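Local structure of peptidase (Yersinia bercovieri, 5NYW) at residues Q56-L61 with C112-G117; A175-D180 with M219-G224. The protein is of unknown function but, as an ancestral beta-subunit related to the proteasome and HslV, belongs to the Ntn-hydrolase clan and assembles into multimers. One frame throughout, in Å; residues are numbered along the deposited sequence.

Overall arrangement
The chain first lays down the strands 2-7 to 42-50, then enters helix 52-65. Contact 1 joins this helix to strand 112-120 and closes a loop of 50 residues that includes helix 80-98. The chain then runs on through strands 126-130, 136-138 and 145-149 before reaching helix 168-185. Contact 2 joins that helix to helix 216-234 and closes a loop of 38 residues holding strands 193-199 and 208-211. The contacts follow in series and neither nest nor cross. The centres of contact 1 and contact 2 lie about 27 Å apart, on opposite sides of the chain's centre. This is consistent with the two helical layers that flank the paired sheets in the Ntn-hydrolase fold.

Contact 1 (Q56-L61 with C112-G117); sequences QSIVSL and CNLLLG. Unlike the reference sequence in segment 112-117: C112 (reference Gly).
Next to I58, which meets C112 and L114 across the contact, S57 OG is gripped by two groups: R97 NH2 of the same chain and Y81 OH of a neighbouring subunit. These bonds lie on another side of helix 52-65. The contact with strand 112-120 is itself wholly apolar and rests on three buried side chains.

I58 uses its two branches separately. I58 CD1, at the end of the longer branch, lies 3.6 Å from C112 SG. On the shorter branch, I58 CG2 is 4.0 Å from L114 CD1, and these two side chains meet tip to tip. The branching at I58 CB explains this division: CG2 stands anti to the backbone N while CG1 lies beside it (chi1 -68°), and the two methyls point at different residues of the strand. C112 and L114 are two positions apart and both aim their CB at the helix. The backbones stay well separated, with I58 CA 9.8 Å from C112 CA.

Within the helix, Q56 O accepts the routine bond from S60 N and a weak second one from S60 OG, 3.1 Å away.

This is helix-on-sheet packing. Strand 112-120 lies between strands 42-50 and 126-130 in the five-stranded antiparallel sheet. T54 and T55 of the same helix also touch C112, and I58 rests on V91 of helix 80-98.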
# COMPACT_ATOMS: atom_id res chain seq x y z
N GLN L 56 1.11 16.11 31.79
CA GLN L 56 -0.02 16.14 32.73
C GLN L 56 -1.03 15.04 32.39
O GLN L 56 -1.55 14.40 33.30
CB GLN L 56 -0.75 17.49 32.74
CG GLN L 56 -0.32 18.52 33.76
CD GLN L 56 -1.29 19.69 33.81
OE1 GLN L 56 -2.12 19.83 32.92
NE2 GLN L 56 -1.23 20.50 34.86
N SER L 57 -1.30 14.81 31.10
CA SER L 57 -2.23 13.74 30.72
C SER L 57 -1.65 12.40 31.10
O SER L 57 -2.35 11.55 31.63
CB SER L 57 -2.55 13.75 29.21
OG SER L 57 -3.69 14.55 28.92
N ILE L 58 -0.35 12.23 30.87
CA ILE L 58 0.32 10.99 31.21
C ILE L 58 0.17 10.72 32.70
O ILE L 58 -0.34 9.67 33.10
CB ILE L 58 1.83 11.04 30.82
CG1 ILE L 58 1.96 11.08 29.30
CG2 ILE L 58 2.59 9.85 31.36
CD1 ILE L 58 3.32 11.41 28.82
N VAL L 59 0.53 11.70 33.52
CA VAL L 59 0.39 11.56 34.96
C VAL L 59 -1.08 11.37 35.37
O VAL L 59 -1.40 10.49 36.16
CB VAL L 59 0.98 12.78 35.69
CG1 VAL L 59 0.57 12.77 37.15
CG2 VAL L 59 2.49 12.79 35.55
N SER L 60 -1.99 12.15 34.78
CA SER L 60 -3.39 12.02 35.14
C SER L 60 -3.93 10.63 34.79
O SER L 60 -4.64 10.03 35.59
CB SER L 60 -4.23 13.11 34.45
OG SER L 60 -4.08 14.36 35.09
N LEU L 61 -3.57 10.10 33.61
CA LEU L 61 -4.01 8.77 33.19
C LEU L 61 -3.43 7.67 34.10
O LEU L 61 -4.11 6.70 34.39
CB LEU L 61 -3.65 8.49 31.72
CG LEU L 61 -4.49 9.11 30.59
CD1 LEU L 61 -3.93 8.73 29.23
CD2 LEU L 61 -5.97 8.74 30.67
N CYS L 112 7.61 14.72 25.01
CA CYS L 112 8.02 14.76 26.41
C CYS L 112 9.14 13.78 26.75
O CYS L 112 9.37 12.79 26.05
CB CYS L 112 6.80 14.45 27.29
SG CYS L 112 6.16 12.71 27.06
N ASN L 113 9.85 14.08 27.83
CA ASN L 113 10.80 13.15 28.41
C ASN L 113 10.39 12.99 29.86
O ASN L 113 9.90 13.94 30.48
CB ASN L 113 12.25 13.63 28.30
CG ASN L 113 12.86 13.35 26.93
OD1 ASN L 113 13.56 12.36 26.76
ND2 ASN L 113 12.61 14.23 25.97
N LEU L 114 10.55 11.77 30.38
CA LEU L 114 10.22 11.48 31.77
C LEU L 114 11.36 10.77 32.47
O LEU L 114 12.14 10.07 31.83
CB LEU L 114 8.95 10.63 31.86
CG LEU L 114 7.71 11.19 31.17
CD1 LEU L 114 6.60 10.21 31.29
CD2 LEU L 114 7.33 12.46 31.85
N LEU L 115 11.44 10.97 33.79
CA LEU L 115 12.29 10.14 34.64
C LEU L 115 11.41 9.33 35.59
O LEU L 115 10.39 9.83 36.11
CB LEU L 115 13.31 10.99 35.41
CG LEU L 115 14.34 11.73 34.56
CD1 LEU L 115 15.39 12.38 35.42
CD2 LEU L 115 14.99 10.83 33.52
N LEU L 116 11.77 8.07 35.76
CA LEU L 116 11.07 7.14 36.63
C LEU L 116 12.06 6.46 37.54
O LEU L 116 12.97 5.80 37.06
CB LEU L 116 10.33 6.09 35.81
CG LEU L 116 9.79 4.87 36.56
CD1 LEU L 116 8.62 5.24 37.48
CD2 LEU L 116 9.40 3.80 35.55
N GLY L 117 11.90 6.63 38.84
CA GLY L 117 12.85 6.05 39.76
C GLY L 117 12.19 5.57 41.02
O GLY L 117 11.14 6.07 41.41

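Contact 2 (A175-D180 with M219-G224); sequences ALISMD and MMIRKG
D180, R222 and I221 carry the contact, and the first two are joined by a salt bridge. R222 NE donates to D180 OD1 at 2.8 Å, and the bond is nearly straight (168° at the hydrogen). A weak second bond runs from R222 NH2 to the same D180 OD1, at 3.3 Å. Both bonds end on one oxygen, so this is not a two-oxygen bidentate pair. That oxygen lies in the guanidinium plane, at its edge. At the carboxylate, R222 NE approaches from above the plane. The two flat groups are turned 80° against each other. The bend in the arginine chain (chi3 86°) helps turn NE toward D180.

A water donates to the other carboxylate oxygen, D180 OD2. Its further link to R222 O is doubtful, because that distance is too short.

I221 supplies the apolar part. I221 CD1 lies 4.4 Å from I177 CG1, a loose touch. L236 of another neighbouring subunit packs on both isoleucines, which places the contact near a subunit interface. Helix 168-185 also rests on strand 2-7, where A175 touches V4 and M6.

R184 NE of the same helix forms a second salt bridge to D180 OD1. With two arginines at one oxygen of buried D180, this residue is probably kept negatively charged, and its charge would help hold helix 216-234 against helix 168-185.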
# COMPACT_ATOMS: atom_id res chain seq x y z
N ALA L 175 22.83 17.97 43.57
CA ALA L 175 21.64 18.36 42.80
C ALA L 175 21.28 19.84 43.03
O ALA L 175 20.96 20.54 42.07
CB ALA L 175 20.44 17.47 43.16
N LEU L 176 21.36 20.31 44.28
CA LEU L 176 21.02 21.71 44.61
C LEU L 176 21.97 22.73 43.95
O LEU L 176 21.53 23.79 43.49
CB LEU L 176 21.04 21.93 46.13
CG LEU L 176 19.94 21.19 46.88
CD1 LEU L 176 20.06 21.38 48.38
CD2 LEU L 176 18.58 21.61 46.37
N ILE L 177 23.26 22.41 43.91
CA ILE L 177 24.23 23.26 43.23
C ILE L 177 23.99 23.24 41.71
O ILE L 177 24.05 24.29 41.05
CB ILE L 177 25.68 22.84 43.56
CG1 ILE L 177 25.94 23.00 45.06
CG2 ILE L 177 26.70 23.65 42.74
CD1 ILE L 177 27.20 22.31 45.53
N SER L 178 23.68 22.06 41.18
CA SER L 178 23.33 21.88 39.77
C SER L 178 22.16 22.80 39.42
O SER L 178 22.17 23.46 38.39
CB SER L 178 22.97 20.41 39.51
OG SER L 178 22.73 20.14 38.14
N MET L 179 21.18 22.86 40.31
CA MET L 179 20.05 23.79 40.20
C MET L 179 20.49 25.24 40.26
O MET L 179 19.99 26.09 39.51
CB MET L 179 19.06 23.54 41.32
CG MET L 179 18.16 22.37 41.10
SD MET L 179 16.97 22.75 39.81
CE MET L 179 16.32 21.10 39.59
N ASP L 180 21.40 25.53 41.20
CA ASP L 180 21.92 26.88 41.41
C ASP L 180 22.54 27.42 40.13
O ASP L 180 22.19 28.51 39.67
CB ASP L 180 22.93 26.88 42.56
CG ASP L 180 23.70 28.20 42.68
OD1 ASP L 180 23.07 29.29 42.72
OD2 ASP L 180 24.96 28.15 42.79
N MET L 219 19.32 28.97 50.36
CA MET L 219 19.95 30.29 50.33
C MET L 219 21.39 30.18 50.78
O MET L 219 22.30 30.68 50.12
CB MET L 219 19.19 31.26 51.24
CG MET L 219 17.91 31.82 50.65
SD MET L 219 17.10 33.01 51.74
CE MET L 219 18.37 34.29 51.81
N MET L 220 21.60 29.44 51.87
CA MET L 220 22.92 29.30 52.47
C MET L 220 23.92 28.55 51.58
O MET L 220 25.09 28.94 51.50
CB MET L 220 22.81 28.60 53.81
CG MET L 220 24.06 28.65 54.64
SD MET L 220 23.83 27.87 56.25
CE MET L 220 25.52 27.82 56.85
N ILE L 221 23.50 27.44 50.98
CA ILE L 221 24.40 26.63 50.17
C ILE L 221 24.76 27.36 48.87
O ILE L 221 25.84 27.14 48.33
CB ILE L 221 23.83 25.21 49.88
CG1 ILE L 221 24.93 24.31 49.31
CG2 ILE L 221 22.61 25.26 48.98
CD1 ILE L 221 24.56 22.86 49.21
N ARG L 222 23.85 28.18 48.36
CA ARG L 222 24.11 28.99 47.17
C ARG L 222 25.16 30.07 47.50
O ARG L 222 26.03 30.40 46.68
CB ARG L 222 22.82 29.63 46.62
CG ARG L 222 21.77 28.65 46.12
CD ARG L 222 20.53 29.34 45.55
NE ARG L 222 20.72 29.68 44.15
CZ ARG L 222 19.80 30.24 43.37
NH1 ARG L 222 18.61 30.56 43.88
NH2 ARG L 222 20.07 30.49 42.10
N LYS L 223 25.03 30.67 48.68
CA LYS L 223 25.96 31.71 49.15
C LYS L 223 27.34 31.12 49.47
O LYS L 223 28.37 31.69 49.13
CB LYS L 223 25.40 32.42 50.39
CG LYS L 223 26.32 33.48 50.97
CD LYS L 223 25.70 34.19 52.17
CE LYS L 223 26.66 35.20 52.79
NZ LYS L 223 26.04 35.99 53.90
N GLY L 224 27.34 29.97 50.13
CA GLY L 224 28.58 29.27 50.44
C GLY L 224 29.32 28.80 49.20
O GLY L 224 30.53 28.96 49.11
O HOH W 1 26.15 30.15 44.16